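Local coordinates for protein putative NAD dependent dehydrogenase (Micromonospora echinospora, PDB 6NOR) that probably acts as an NAD-dependent oxidoreductase in the biosynthesis of the antibiotic gentamicin, at residues W200-L205 against C249-A254. Numbering follows the deposited sequence.
Sequences WHAVEL and CDVSWA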
ATOM      1  N   TRP A 200      12.141  14.348 -20.230  1.00 17.77           N
ATOM      2  CA  TRP A 200      11.336  15.517 -20.521  1.00 17.72           C
ATOM      3  C   TRP A 200      10.260  15.712 -19.455  1.00 20.20           C
ATOM      4  O   TRP A 200      10.134  16.786 -18.879  1.00 18.25           O
ATOM      5  CB  TRP A 200      10.660  15.430 -21.897  1.00 17.71           C
ATOM      6  CG  TRP A 200       9.843  16.657 -22.150  1.00 24.38           C
ATOM      7  CD1 TRP A 200       8.587  16.929 -21.672  1.00 17.63           C
ATOM      8  CD2 TRP A 200      10.237  17.803 -22.889  1.00 17.68           C
ATOM      9  NE1 TRP A 200       8.185  18.163 -22.077  1.00 17.61           N
ATOM     10  CE2 TRP A 200       9.180  18.721 -22.836  1.00 17.64           C
ATOM     11  CE3 TRP A 200      11.383  18.137 -23.613  1.00 18.25           C
ATOM     12  CZ2 TRP A 200       9.231  19.947 -23.461  1.00 23.86           C
ATOM     13  CZ3 TRP A 200      11.432  19.347 -24.235  1.00 20.88           C
ATOM     14  CH2 TRP A 200      10.363  20.244 -24.161  1.00 22.90           C
ATOM     15  N   HIS A 201       9.479  14.667 -19.212  1.00 17.67           N
ATOM     16  CA  HIS A 201       8.407  14.736 -18.233  1.00 17.63           C
ATOM     17  C   HIS A 201       8.891  14.907 -16.830  1.00 17.65           C
ATOM     18  O   HIS A 201       8.313  15.653 -16.052  1.00 25.02           O
ATOM     19  CB  HIS A 201       7.574  13.483 -18.283  1.00 17.62           C
ATOM     20  CG  HIS A 201       6.817  13.326 -19.548  1.00 17.60           C
ATOM     21  ND1 HIS A 201       5.868  14.235 -19.950  1.00 17.57           N
ATOM     22  CD2 HIS A 201       6.849  12.367 -20.497  1.00 17.62           C
ATOM     23  CE1 HIS A 201       5.339  13.838 -21.088  1.00 17.56           C
ATOM     24  NE2 HIS A 201       5.921  12.709 -21.442  1.00 23.26           N
ATOM     25  N   ALA A 202       9.939  14.185 -16.493  1.00 17.70           N
ATOM     26  CA  ALA A 202      10.418  14.214 -15.140  1.00 18.74           C
ATOM     27  C   ALA A 202      10.883  15.638 -14.818  1.00 17.72           C
ATOM     28  O   ALA A 202      10.566  16.176 -13.764  1.00 17.87           O
ATOM     29  CB  ALA A 202      11.534  13.199 -14.936  1.00 17.80           C
ATOM     30  N   VAL A 203      11.594  16.260 -15.752  1.00 19.48           N
ATOM     31  CA  VAL A 203      12.112  17.605 -15.508  1.00 17.86           C
ATOM     32  C   VAL A 203      10.976  18.621 -15.448  1.00 17.66           C
ATOM     33  O   VAL A 203      10.973  19.484 -14.595  1.00 24.05           O
ATOM     34  CB  VAL A 203      13.136  18.016 -16.564  1.00 17.74           C
ATOM     35  CG1 VAL A 203      13.481  19.473 -16.403  1.00 17.72           C
ATOM     36  CG2 VAL A 203      14.398  17.168 -16.417  1.00 18.26           C
ATOM     37  N   GLU A 204       9.984  18.495 -16.316  1.00 17.63           N
ATOM     38  CA  GLU A 204       8.865  19.419 -16.270  1.00 18.65           C
ATOM     39  C   GLU A 204       8.107  19.285 -14.932  1.00 19.99           C
ATOM     40  O   GLU A 204       7.786  20.293 -14.296  1.00 19.00           O
ATOM     41  CB  GLU A 204       7.921  19.196 -17.464  1.00 17.56           C
ATOM     42  CG  GLU A 204       6.868  20.292 -17.645  1.00 29.57           C
ATOM     43  CD  GLU A 204       6.123  20.234 -18.995  1.00 34.55           C
ATOM     44  OE1 GLU A 204       6.205  19.201 -19.691  1.00 34.55           O
ATOM     45  OE2 GLU A 204       5.447  21.229 -19.356  1.00 35.09           O
ATOM     46  N   LEU A 205       7.853  18.048 -14.501  1.00 17.58           N
ATOM     47  CA  LEU A 205       7.168  17.788 -13.231  1.00 17.57           C
ATOM     48  C   LEU A 205       7.936  18.332 -12.043  1.00 17.60           C
ATOM     49  O   LEU A 205       7.342  18.962 -11.188  1.00 19.55           O
ATOM     50  CB  LEU A 205       6.932  16.301 -13.035  1.00 17.59           C
ATOM     51  CG  LEU A 205       5.832  15.761 -13.940  1.00 24.23           C
ATOM     52  CD1 LEU A 205       5.866  14.232 -14.018  1.00 17.58           C
ATOM     53  CD2 LEU A 205       4.471  16.272 -13.461  1.00 17.51           C
ATOM     54  N   CYS A 249      15.735  13.396 -11.007  1.00 26.99           N
ATOM     55  CA  CYS A 249      14.940  12.732 -12.028  1.00 24.18           C
ATOM     56  C   CYS A 249      15.574  11.393 -12.320  1.00 29.34           C
ATOM     57  O   CYS A 249      16.718  11.317 -12.750  1.00 35.42           O
ATOM     58  CB  CYS A 249      14.855  13.575 -13.289  1.00 17.97           C
ATOM     59  SG  CYS A 249      14.184  15.192 -12.935  1.00 49.41           S
ATOM     60  N   ASP A 250      14.828  10.338 -12.035  1.00 27.82           N
ATOM     61  CA  ASP A 250      15.274   8.968 -12.224  1.00 24.86           C
ATOM     62  C   ASP A 250      14.444   8.397 -13.371  1.00 22.39           C
ATOM     63  O   ASP A 250      13.245   8.249 -13.237  1.00 23.62           O
ATOM     64  CB  ASP A 250      15.082   8.187 -10.917  1.00 35.65           C
ATOM     65  CG  ASP A 250      15.584   6.750 -10.975  1.00 52.17           C
ATOM     66  OD1 ASP A 250      15.642   6.143 -12.067  1.00 66.21           O
ATOM     67  OD2 ASP A 250      15.882   6.205  -9.889  1.00 51.31           O
ATOM     68  N   VAL A 251      15.064   8.119 -14.511  1.00 18.14           N
ATOM     69  CA  VAL A 251      14.317   7.568 -15.635  1.00 18.10           C
ATOM     70  C   VAL A 251      14.977   6.321 -16.194  1.00 18.17           C
ATOM     71  O   VAL A 251      16.176   6.160 -16.127  1.00 20.87           O
ATOM     72  CB  VAL A 251      14.144   8.598 -16.767  1.00 21.34           C
ATOM     73  CG1 VAL A 251      13.420   9.860 -16.251  1.00 17.96           C
ATOM     74  CG2 VAL A 251      15.487   8.930 -17.425  1.00 18.08           C
ATOM     75  N   SER A 252      14.179   5.423 -16.743  1.00 19.34           N
ATOM     76  CA  SER A 252      14.698   4.163 -17.221  1.00 18.22           C
ATOM     77  C   SER A 252      13.786   3.546 -18.251  1.00 18.18           C
ATOM     78  O   SER A 252      12.571   3.610 -18.118  1.00 18.11           O
ATOM     79  CB  SER A 252      14.886   3.183 -16.061  1.00 18.97           C
ATOM     80  OG  SER A 252      15.324   1.931 -16.538  1.00 22.64           O
ATOM     81  N   TRP A 253      14.402   2.947 -19.265  1.00 18.22           N
ATOM     82  CA  TRP A 253      13.733   2.143 -20.280  1.00 18.21           C
ATOM     83  C   TRP A 253      13.883   0.652 -20.010  1.00 18.28           C
ATOM     84  O   TRP A 253      13.405  -0.162 -20.770  1.00 18.28           O
ATOM     85  CB  TRP A 253      14.308   2.424 -21.657  1.00 18.22           C
ATOM     86  CG  TRP A 253      13.794   3.623 -22.383  1.00 18.14           C
ATOM     87  CD1 TRP A 253      12.738   4.430 -22.049  1.00 18.06           C
ATOM     88  CD2 TRP A 253      14.336   4.152 -23.580  1.00 18.15           C
ATOM     89  NE1 TRP A 253      12.583   5.417 -22.980  1.00 18.02           N
ATOM     90  CE2 TRP A 253      13.557   5.272 -23.934  1.00 22.55           C
ATOM     91  CE3 TRP A 253      15.397   3.777 -24.407  1.00 18.22           C
ATOM     92  CZ2 TRP A 253      13.810   6.021 -25.081  1.00 22.45           C
ATOM     93  CZ3 TRP A 253      15.653   4.530 -25.541  1.00 18.21           C
ATOM     94  CH2 TRP A 253      14.862   5.632 -25.868  1.00 18.14           C
ATOM     95  N   ALA A 254      14.570   0.289 -18.935  1.00 19.46           N
ATOM     96  CA  ALA A 254      14.895  -1.115 -18.740  1.00 21.14           C
ATOM     97  C   ALA A 254      14.225  -1.672 -17.500  1.00 24.26           C
ATOM     98  O   ALA A 254      14.713  -2.629 -16.898  1.00 21.09           O
ATOM     99  CB  ALA A 254      16.392  -1.300 -18.661  1.00 23.29           C
TER
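Ala202 and Cys249 meet methyl to methylene where a helix lies over the face of a β-sheet, with Ala202 CB 3.7 Å from Cys249 CB. Both side chains leave their backbones toward the other segment, and the small alanine lets the backbones come close, the two CA atoms being 5.7 Å apart. The thiol of Cys249 reaches past this methyl to the helix backbone, where SG lies 3.8 Å from Ala202 O. Its chi1 of -57° sets SG beside the strand's own backbone N and anti to the carbonyl carbon, which carries the sulfur toward the helix. Val203 offers CG2 from the flank of the helix, 4.0 Å from Cys249 SG, so the sulfur is touched by two successive helix residues. Two positions along the strand, on the same sheet face, Val251 brings CG1 to 4.1 Å from Ala202 CB, and the alanine methyl thus touches both Cys249 and Val251. The contact is small, burying 140 Å² in all, and is made by van der Waals packing of apolar side chains, with the sulfur also resting on the helix backbone. Asp250, between them, points away and forms salt bridges with Arg171 and Arg175, as well as a hydrogen bond to Gln248 of a second subunit. His201, the neighbour of Ala202, touches NAD, so the packed helix also carries a residue of the cofactor pocket. The axes of 200-205 and 249-252, parts of helix 199-209 and strand 246-252 in the GFO/IDH/MocA C-terminal domain, run nearly antiparallel, at 162°; strand 167-175 extends the floor through Val172 under Ala202 and Leu205, helix 194-197 packs on Val251, and helix 334-353 covers Trp200 and Val203.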